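Long-range contact in mandelate racemase/muconate lactonizing enzyme family protein (Bradyrhizobium sp. ORS 278, PDB 3TOY), which belongs to the mandelate racemase/muconate lactonizing enzyme family, whose members pair an N-terminal alpha+beta domain with an enolase-like barrel domain and bind a metal ion: residues 50-62 / 72-86. Sequence-based numbering, arbitrary orientation.
Sequences GVIDSGPLVLIDV and SYLFAYTRLALKPLV
Val58 and Leu74 face each other as a hydrogen-bonded antiparallel pair, Val58 N donating a hydrogen bond to Leu74 O at 2.9 Å and Leu74 N donating one back to Val58 O. Ile60 N binds Ser72 O on one side of this pair; on the other, Ala76 N reaches Pro56 O at 2.8 Å, carrying the pairing one bond past the end of strand 69-75. Side chains alternate between two faces. On the face bearing Val58, Ile60 and Leu74, helix 82-86 lies over strand 55-62, the axes of the short segments 8.9 Å apart and only 12° off parallel. Val58 CG1 stands anti to the backbone N (chi1 172°), which places CG2 beside that N, where it meets Leu82 CD2 at 3.8 Å and the CB of Leu85. The Leu82 side chain runs antiparallel to that of Val58, and its CD1 continues to Pro56 CB. Ile60 extends CD1 to the CG of Leu74, while its CB rests 3.5 Å from Ser72 OG, a hydroxyl hydrogen-bonded to Gly129 O. The other face carries Leu57, Leu59, Tyr73 and Phe75. Leu59 CD2 packs 3.6 Å from Tyr73 CB, and the Tyr73 hydroxyl is hydrogen-bonded to Glu325 OE1. With chi1 at 171°, Phe75 turns its ring away from its own N, and the side chain runs beside Pro56, pointing the same way, Phe75 CE1 to Pro56 CD 3.8 Å. Leu57 CD2 and Ile52 CD1 lie at the ring's edge. Tyr77 N sits over the centre of one ring face, and Phe345 stacks on the ring too. Strand 29-47 flanks strand 50-64 across from the hairpin partner. This beta hairpin leading into a helix that packs back on its sheet is characteristic of the N-terminal capping domain of the enolase superfamily.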
ATOM      1  N   GLY A  50       8.031  23.785  30.943  1.00 41.28           N
ATOM      2  CA  GLY A  50       8.176  24.279  32.304  1.00 42.92           C
ATOM      3  C   GLY A  50       9.519  23.900  32.871  1.00 49.07           C
ATOM      4  O   GLY A  50      10.498  23.728  32.138  1.00 47.12           O
ATOM      5  N   VAL A  51       9.572  23.763  34.185  1.00 46.86           N
ATOM      6  CA  VAL A  51      10.828  23.459  34.840  1.00 47.39           C
ATOM      7  C   VAL A  51      10.576  22.365  35.858  1.00 47.80           C
ATOM      8  O   VAL A  51       9.595  22.409  36.589  1.00 47.64           O
ATOM      9  CB  VAL A  51      11.422  24.714  35.539  1.00 48.84           C
ATOM     10  CG1 VAL A  51      12.726  24.369  36.235  1.00 52.16           C
ATOM     11  CG2 VAL A  51      11.648  25.829  34.530  1.00 44.71           C
ATOM     12  N   ILE A  52      11.439  21.359  35.867  1.00 45.33           N
ATOM     13  CA  ILE A  52      11.430  20.369  36.930  1.00 50.60           C
ATOM     14  C   ILE A  52      12.584  20.772  37.846  1.00 50.25           C
ATOM     15  O   ILE A  52      13.749  20.710  37.451  1.00 51.89           O
ATOM     16  CB  ILE A  52      11.617  18.931  36.379  1.00 49.15           C
ATOM     17  CG1 ILE A  52      10.381  18.497  35.577  1.00 54.16           C
ATOM     18  CG2 ILE A  52      11.880  17.941  37.500  1.00 47.00           C
ATOM     19  CD1 ILE A  52      10.574  17.201  34.800  1.00 51.99           C
ATOM     20  N   ASP A  53      12.261  21.235  39.046  1.00 49.09           N
ATOM     21  CA  ASP A  53      13.295  21.735  39.959  1.00 53.73           C
ATOM     22  C   ASP A  53      13.374  20.938  41.261  1.00 54.87           C
ATOM     23  O   ASP A  53      14.062  21.335  42.202  1.00 52.33           O
ATOM     24  CB  ASP A  53      13.048  23.206  40.266  1.00 51.63           C
ATOM     25  CG  ASP A  53      11.639  23.463  40.730  1.00 60.22           C
ATOM     26  OD1 ASP A  53      10.997  22.519  41.240  1.00 65.20           O
ATOM     27  OD2 ASP A  53      11.169  24.607  40.584  1.00 74.87           O
ATOM     28  N   SER A  54      12.666  19.816  41.307  1.00 49.42           N
ATOM     29  CA  SER A  54      12.681  18.934  42.461  1.00 48.65           C
ATOM     30  C   SER A  54      12.271  17.556  41.978  1.00 49.60           C
ATOM     31  O   SER A  54      11.926  17.382  40.802  1.00 48.76           O
ATOM     32  CB  SER A  54      11.690  19.421  43.511  1.00 49.85           C
ATOM     33  OG  SER A  54      10.374  19.356  42.993  1.00 57.64           O
ATOM     34  N   GLY A  55      12.287  16.580  42.875  1.00 38.49           N
ATOM     35  CA  GLY A  55      11.909  15.217  42.503  1.00 34.79           C
ATOM     36  C   GLY A  55      10.727  14.688  43.291  1.00 37.06           C
ATOM     37  O   GLY A  55      10.905  14.097  44.364  1.00 39.65           O
ATOM     38  N   PRO A  56       9.506  14.878  42.766  1.00 32.89           N
ATOM     39  CA  PRO A  56       8.352  14.258  43.413  1.00 34.13           C
ATOM     40  C   PRO A  56       8.332  12.760  43.121  1.00 40.78           C
ATOM     41  O   PRO A  56       8.185  12.360  41.957  1.00 34.63           O
ATOM     42  CB  PRO A  56       7.152  14.994  42.799  1.00 34.59           C
ATOM     43  CG  PRO A  56       7.668  15.660  41.546  1.00 34.34           C
ATOM     44  CD  PRO A  56       9.158  15.605  41.527  1.00 34.42           C
ATOM     45  N   LEU A  57       8.537  11.940  44.158  1.00 36.91           N
ATOM     46  CA  LEU A  57       8.610  10.486  44.002  1.00 29.59           C
ATOM     47  C   LEU A  57       7.565   9.790  44.864  1.00 39.01           C
ATOM     48  O   LEU A  57       7.143  10.313  45.892  1.00 38.65           O
ATOM     49  CB  LEU A  57       9.983   9.945  44.397  1.00 31.58           C
ATOM     50  CG  LEU A  57      11.245  10.662  43.924  1.00 35.15           C
ATOM     51  CD1 LEU A  57      12.508   9.915  44.403  1.00 33.00           C
ATOM     52  CD2 LEU A  57      11.221  10.769  42.397  1.00 34.27           C
ATOM     53  N   VAL A  58       7.157   8.602  44.444  1.00 33.59           N
ATOM     54  CA  VAL A  58       6.334   7.718  45.266  1.00 30.53           C
ATOM     55  C   VAL A  58       7.151   6.463  45.539  1.00 37.62           C
ATOM     56  O   VAL A  58       7.583   5.774  44.611  1.00 35.06           O
ATOM     57  CB  VAL A  58       5.010   7.340  44.568  1.00 33.07           C
ATOM     58  CG1 VAL A  58       4.252   6.247  45.349  1.00 31.65           C
ATOM     59  CG2 VAL A  58       4.138   8.578  44.365  1.00 35.65           C
ATOM     60  N   LEU A  59       7.376   6.165  46.820  1.00 30.61           N
ATOM     61  CA  LEU A  59       8.188   5.021  47.216  1.00 30.73           C
ATOM     62  C   LEU A  59       7.262   3.903  47.633  1.00 33.68           C
ATOM     63  O   LEU A  59       6.378   4.098  48.475  1.00 35.08           O
ATOM     64  CB  LEU A  59       9.120   5.407  48.382  1.00 30.58           C
ATOM     65  CG  LEU A  59       9.857   6.736  48.217  1.00 36.83           C
ATOM     66  CD1 LEU A  59      10.758   7.035  49.439  1.00 40.31           C
ATOM     67  CD2 LEU A  59      10.690   6.739  46.912  1.00 37.51           C
ATOM     68  N   ILE A  60       7.454   2.733  47.038  1.00 27.76           N
ATOM     69  CA  ILE A  60       6.492   1.649  47.129  1.00 28.86           C
ATOM     70  C   ILE A  60       7.136   0.503  47.863  1.00 28.76           C
ATOM     71  O   ILE A  60       8.264   0.109  47.556  1.00 34.08           O
ATOM     72  CB  ILE A  60       6.049   1.179  45.693  1.00 31.74           C
ATOM     73  CG1 ILE A  60       5.353   2.328  44.950  1.00 30.24           C
ATOM     74  CG2 ILE A  60       5.217  -0.083  45.748  1.00 32.62           C
ATOM     75  CD1 ILE A  60       4.873   1.989  43.494  1.00 29.37           C
ATOM     76  N   ASP A  61       6.412  -0.028  48.849  1.00 31.13           N
ATOM     77  CA  ASP A  61       6.867  -1.189  49.607  1.00 35.36           C
ATOM     78  C   ASP A  61       5.829  -2.283  49.542  1.00 31.37           C
ATOM     79  O   ASP A  61       4.667  -2.076  49.873  1.00 37.18           O
ATOM     80  CB  ASP A  61       7.115  -0.821  51.075  1.00 36.76           C
ATOM     81  CG  ASP A  61       8.157   0.253  51.225  1.00 39.85           C
ATOM     82  OD1 ASP A  61       9.260   0.095  50.679  1.00 40.90           O
ATOM     83  OD2 ASP A  61       7.880   1.269  51.890  1.00 52.13           O
ATOM     84  N   VAL A  62       6.252  -3.461  49.135  1.00 34.00           N
ATOM     85  CA  VAL A  62       5.347  -4.586  49.079  1.00 33.49           C
ATOM     86  C   VAL A  62       5.832  -5.640  50.067  1.00 36.52           C
ATOM     87  O   VAL A  62       6.820  -6.323  49.824  1.00 34.25           O
ATOM     88  CB  VAL A  62       5.268  -5.200  47.654  1.00 34.99           C
ATOM     89  CG1 VAL A  62       4.399  -6.469  47.665  1.00 31.62           C
ATOM     90  CG2 VAL A  62       4.724  -4.168  46.647  1.00 35.54           C
ATOM     91  N   SER A  72      10.125  -0.272  45.060  1.00 34.27           N
ATOM     92  CA  SER A  72      10.297   0.387  43.768  1.00 31.70           C
ATOM     93  C   SER A  72       9.917   1.833  43.982  1.00 33.59           C
ATOM     94  O   SER A  72       9.364   2.177  45.029  1.00 35.08           O
ATOM     95  CB  SER A  72       9.368  -0.259  42.734  1.00 30.40           C
ATOM     96  OG  SER A  72       8.027   0.112  42.995  1.00 32.59           O
ATOM     97  N   TYR A  73      10.228   2.705  43.033  1.00 28.37           N
ATOM     98  CA  TYR A  73       9.696   4.068  43.111  1.00 27.80           C
ATOM     99  C   TYR A  73       9.205   4.572  41.747  1.00 33.32           C
ATOM    100  O   TYR A  73       9.616   4.063  40.672  1.00 34.93           O
ATOM    101  CB  TYR A  73      10.737   5.062  43.682  1.00 30.34           C
ATOM    102  CG  TYR A  73      11.851   5.411  42.710  1.00 31.35           C
ATOM    103  CD1 TYR A  73      11.731   6.502  41.843  1.00 31.82           C
ATOM    104  CD2 TYR A  73      13.006   4.645  42.647  1.00 30.64           C
ATOM    105  CE1 TYR A  73      12.745   6.814  40.927  1.00 28.28           C
ATOM    106  CE2 TYR A  73      14.018   4.944  41.751  1.00 30.62           C
ATOM    107  CZ  TYR A  73      13.873   6.023  40.889  1.00 32.30           C
ATOM    108  OH  TYR A  73      14.877   6.317  40.011  1.00 29.45           O
ATOM    109  N   LEU A  74       8.320   5.555  41.817  1.00 29.52           N
ATOM    110  CA  LEU A  74       7.806   6.281  40.667  1.00 30.28           C
ATOM    111  C   LEU A  74       8.268   7.725  40.730  1.00 38.58           C
ATOM    112  O   LEU A  74       8.248   8.336  41.810  1.00 32.91           O
ATOM    113  CB  LEU A  74       6.286   6.264  40.697  1.00 24.49           C
ATOM    114  CG  LEU A  74       5.628   4.890  40.720  1.00 27.73           C
ATOM    115  CD1 LEU A  74       4.123   5.060  40.889  1.00 31.08           C
ATOM    116  CD2 LEU A  74       5.947   4.101  39.454  1.00 29.77           C
ATOM    117  N   PHE A  75       8.725   8.260  39.592  1.00 32.89           N
ATOM    118  CA  PHE A  75       8.850   9.711  39.417  1.00 30.62           C
ATOM    119  C   PHE A  75       7.482  10.191  39.010  1.00 37.95           C
ATOM    120  O   PHE A  75       6.896   9.661  38.053  1.00 30.71           O
ATOM    121  CB  PHE A  75       9.875  10.055  38.331  1.00 30.52           C
ATOM    122  CG  PHE A  75       9.896  11.507  37.955  1.00 32.99           C
ATOM    123  CD1 PHE A  75      10.389  12.465  38.836  1.00 27.34           C
ATOM    124  CD2 PHE A  75       9.420  11.929  36.716  1.00 32.26           C
ATOM    125  CE1 PHE A  75      10.412  13.787  38.484  1.00 32.96           C
ATOM    126  CE2 PHE A  75       9.436  13.260  36.373  1.00 31.50           C
ATOM    127  CZ  PHE A  75       9.932  14.193  37.245  1.00 34.32           C
ATOM    128  N   ALA A  76       6.961  11.189  39.725  1.00 30.13           N
ATOM    129  CA  ALA A  76       5.566  11.554  39.579  1.00 29.31           C
ATOM    130  C   ALA A  76       5.339  12.796  38.726  1.00 27.47           C
ATOM    131  O   ALA A  76       4.186  13.212  38.532  1.00 32.72           O
ATOM    132  CB  ALA A  76       4.920  11.720  40.962  1.00 31.59           C
ATOM    133  N   TYR A  77       6.429  13.378  38.220  1.00 29.72           N
ATOM    134  CA  TYR A  77       6.366  14.581  37.390  1.00 30.16           C
ATOM    135  C   TYR A  77       5.979  15.865  38.124  1.00 32.06           C
ATOM    136  O   TYR A  77       6.656  16.876  37.987  1.00 32.47           O
ATOM    137  CB  TYR A  77       5.423  14.377  36.196  1.00 31.62           C
ATOM    138  CG  TYR A  77       6.067  13.578  35.073  1.00 26.96           C
ATOM    139  CD1 TYR A  77       6.850  14.210  34.104  1.00 29.29           C
ATOM    140  CD2 TYR A  77       5.908  12.202  34.996  1.00 34.60           C
ATOM    141  CE1 TYR A  77       7.448  13.471  33.071  1.00 29.50           C
ATOM    142  CE2 TYR A  77       6.511  11.459  33.963  1.00 30.61           C
ATOM    143  CZ  TYR A  77       7.268  12.107  33.016  1.00 32.31           C
ATOM    144  OH  TYR A  77       7.865  11.378  31.994  1.00 32.90           O
ATOM    145  N   THR A  78       4.876  15.814  38.867  1.00 32.90           N
ATOM    146  CA  THR A  78       4.315  16.999  39.544  1.00 36.37           C
ATOM    147  C   THR A  78       3.768  16.610  40.925  1.00 40.23           C
ATOM    148  O   THR A  78       3.319  15.485  41.118  1.00 33.21           O
ATOM    149  CB  THR A  78       3.210  17.671  38.693  1.00 42.48           C
ATOM    150  OG1 THR A  78       2.611  18.744  39.428  1.00 49.84           O
ATOM    151  CG2 THR A  78       2.116  16.666  38.307  1.00 38.48           C
ATOM    152  N   ARG A  79       3.820  17.519  41.899  1.00 43.10           N
ATOM    153  CA  ARG A  79       3.364  17.156  43.253  1.00 40.68           C
ATOM    154  C   ARG A  79       1.869  16.837  43.235  1.00 37.64           C
ATOM    155  O   ARG A  79       1.362  16.052  44.037  1.00 39.37           O
ATOM    156  CB  ARG A  79       3.685  18.263  44.272  1.00 47.81           C
ATOM    157  CG  ARG A  79       2.933  19.563  44.045  1.00 58.87           C
ATOM    158  CD  ARG A  79       2.532  20.229  45.369  1.00 74.69           C
ATOM    159  NE  ARG A  79       3.683  20.715  46.131  1.00 78.78           N
ATOM    160  CZ  ARG A  79       4.090  20.214  47.299  1.00 75.52           C
ATOM    161  NH1 ARG A  79       3.443  19.201  47.868  1.00 64.10           N
ATOM    162  NH2 ARG A  79       5.151  20.738  47.903  1.00 67.46           N
ATOM    163  N   LEU A  80       1.164  17.434  42.284  1.00 40.05           N
ATOM    164  CA  LEU A  80      -0.247  17.156  42.089  1.00 39.73           C
ATOM    165  C   LEU A  80      -0.554  15.651  41.958  1.00 42.28           C
ATOM    166  O   LEU A  80      -1.617  15.185  42.365  1.00 38.22           O
ATOM    167  CB  LEU A  80      -0.738  17.943  40.872  1.00 45.19           C
ATOM    168  CG  LEU A  80      -2.214  17.983  40.528  1.00 54.54           C
ATOM    169  CD1 LEU A  80      -2.549  19.338  39.895  1.00 53.61           C
ATOM    170  CD2 LEU A  80      -2.540  16.834  39.588  1.00 54.93           C
ATOM    171  N   ALA A  81       0.380  14.879  41.412  1.00 35.77           N
ATOM    172  CA  ALA A  81       0.121  13.460  41.175  1.00 33.78           C
ATOM    173  C   ALA A  81       0.420  12.575  42.407  1.00 35.19           C
ATOM    174  O   ALA A  81       0.078  11.393  42.432  1.00 33.26           O
ATOM    175  CB  ALA A  81       0.930  12.975  39.969  1.00 31.95           C
ATOM    176  N   LEU A  82       1.080  13.136  43.414  1.00 33.69           N
ATOM    177  CA  LEU A  82       1.550  12.315  44.546  1.00 34.71           C
ATOM    178  C   LEU A  82       0.410  11.668  45.309  1.00 32.89           C
ATOM    179  O   LEU A  82       0.372  10.452  45.468  1.00 36.00           O
ATOM    180  CB  LEU A  82       2.438  13.128  45.491  1.00 35.82           C
ATOM    181  CG  LEU A  82       3.774  13.568  44.901  1.00 35.22           C
ATOM    182  CD1 LEU A  82       4.452  14.603  45.806  1.00 39.32           C
ATOM    183  CD2 LEU A  82       4.690  12.371  44.684  1.00 28.30           C
ATOM    184  N   LYS A  83      -0.535  12.468  45.775  1.00 34.85           N
ATOM    185  CA  LYS A  83      -1.607  11.907  46.602  1.00 36.83           C
ATOM    186  C   LYS A  83      -2.415  10.846  45.862  1.00 38.68           C
ATOM    187  O   LYS A  83      -2.608   9.750  46.370  1.00 35.40           O
ATOM    188  CB  LYS A  83      -2.523  13.013  47.123  1.00 43.58           C
ATOM    189  CG  LYS A  83      -1.896  13.802  48.260  1.00 50.90           C
ATOM    190  CD  LYS A  83      -2.822  14.892  48.776  1.00 54.53           C
ATOM    191  CE  LYS A  83      -2.293  15.477  50.082  1.00 63.27           C
ATOM    192  NZ  LYS A  83      -0.864  15.881  49.974  1.00 61.06           N
ATOM    193  N   PRO A  84      -2.887  11.173  44.649  1.00 37.22           N
ATOM    194  CA  PRO A  84      -3.610  10.201  43.821  1.00 34.83           C
ATOM    195  C   PRO A  84      -2.815   8.889  43.655  1.00 31.32           C
ATOM    196  O   PRO A  84      -3.385   7.795  43.815  1.00 35.84           O
ATOM    197  CB  PRO A  84      -3.759  10.923  42.480  1.00 33.20           C
ATOM    198  CG  PRO A  84      -3.632  12.354  42.776  1.00 42.04           C
ATOM    199  CD  PRO A  84      -2.754  12.482  43.996  1.00 33.33           C
ATOM    200  N   LEU A  85      -1.514   8.995  43.356  1.00 30.52           N
ATOM    201  CA  LEU A  85      -0.669   7.803  43.141  1.00 28.15           C
ATOM    202  C   LEU A  85      -0.541   6.980  44.419  1.00 33.38           C
ATOM    203  O   LEU A  85      -0.641   5.759  44.404  1.00 32.82           O
ATOM    204  CB  LEU A  85       0.723   8.181  42.627  1.00 31.00           C
ATOM    205  CG  LEU A  85       0.772   8.507  41.125  1.00 33.24           C
ATOM    206  CD1 LEU A  85       2.127   9.084  40.731  1.00 27.70           C
ATOM    207  CD2 LEU A  85       0.454   7.253  40.334  1.00 30.93           C
ATOM    208  N   VAL A  86      -0.352   7.661  45.546  1.00 33.05           N
ATOM    209  CA  VAL A  86      -0.279   6.949  46.834  1.00 30.36           C
ATOM    210  C   VAL A  86      -1.555   6.146  47.090  1.00 30.28           C
ATOM    211  O   VAL A  86      -1.499   4.966  47.452  1.00 33.30           O
ATOM    212  CB  VAL A  86      -0.009   7.941  47.997  1.00 32.37           C
ATOM    213  CG1 VAL A  86      -0.255   7.260  49.356  1.00 40.07           C
ATOM    214  CG2 VAL A  86       1.416   8.479  47.895  1.00 38.62           C
TER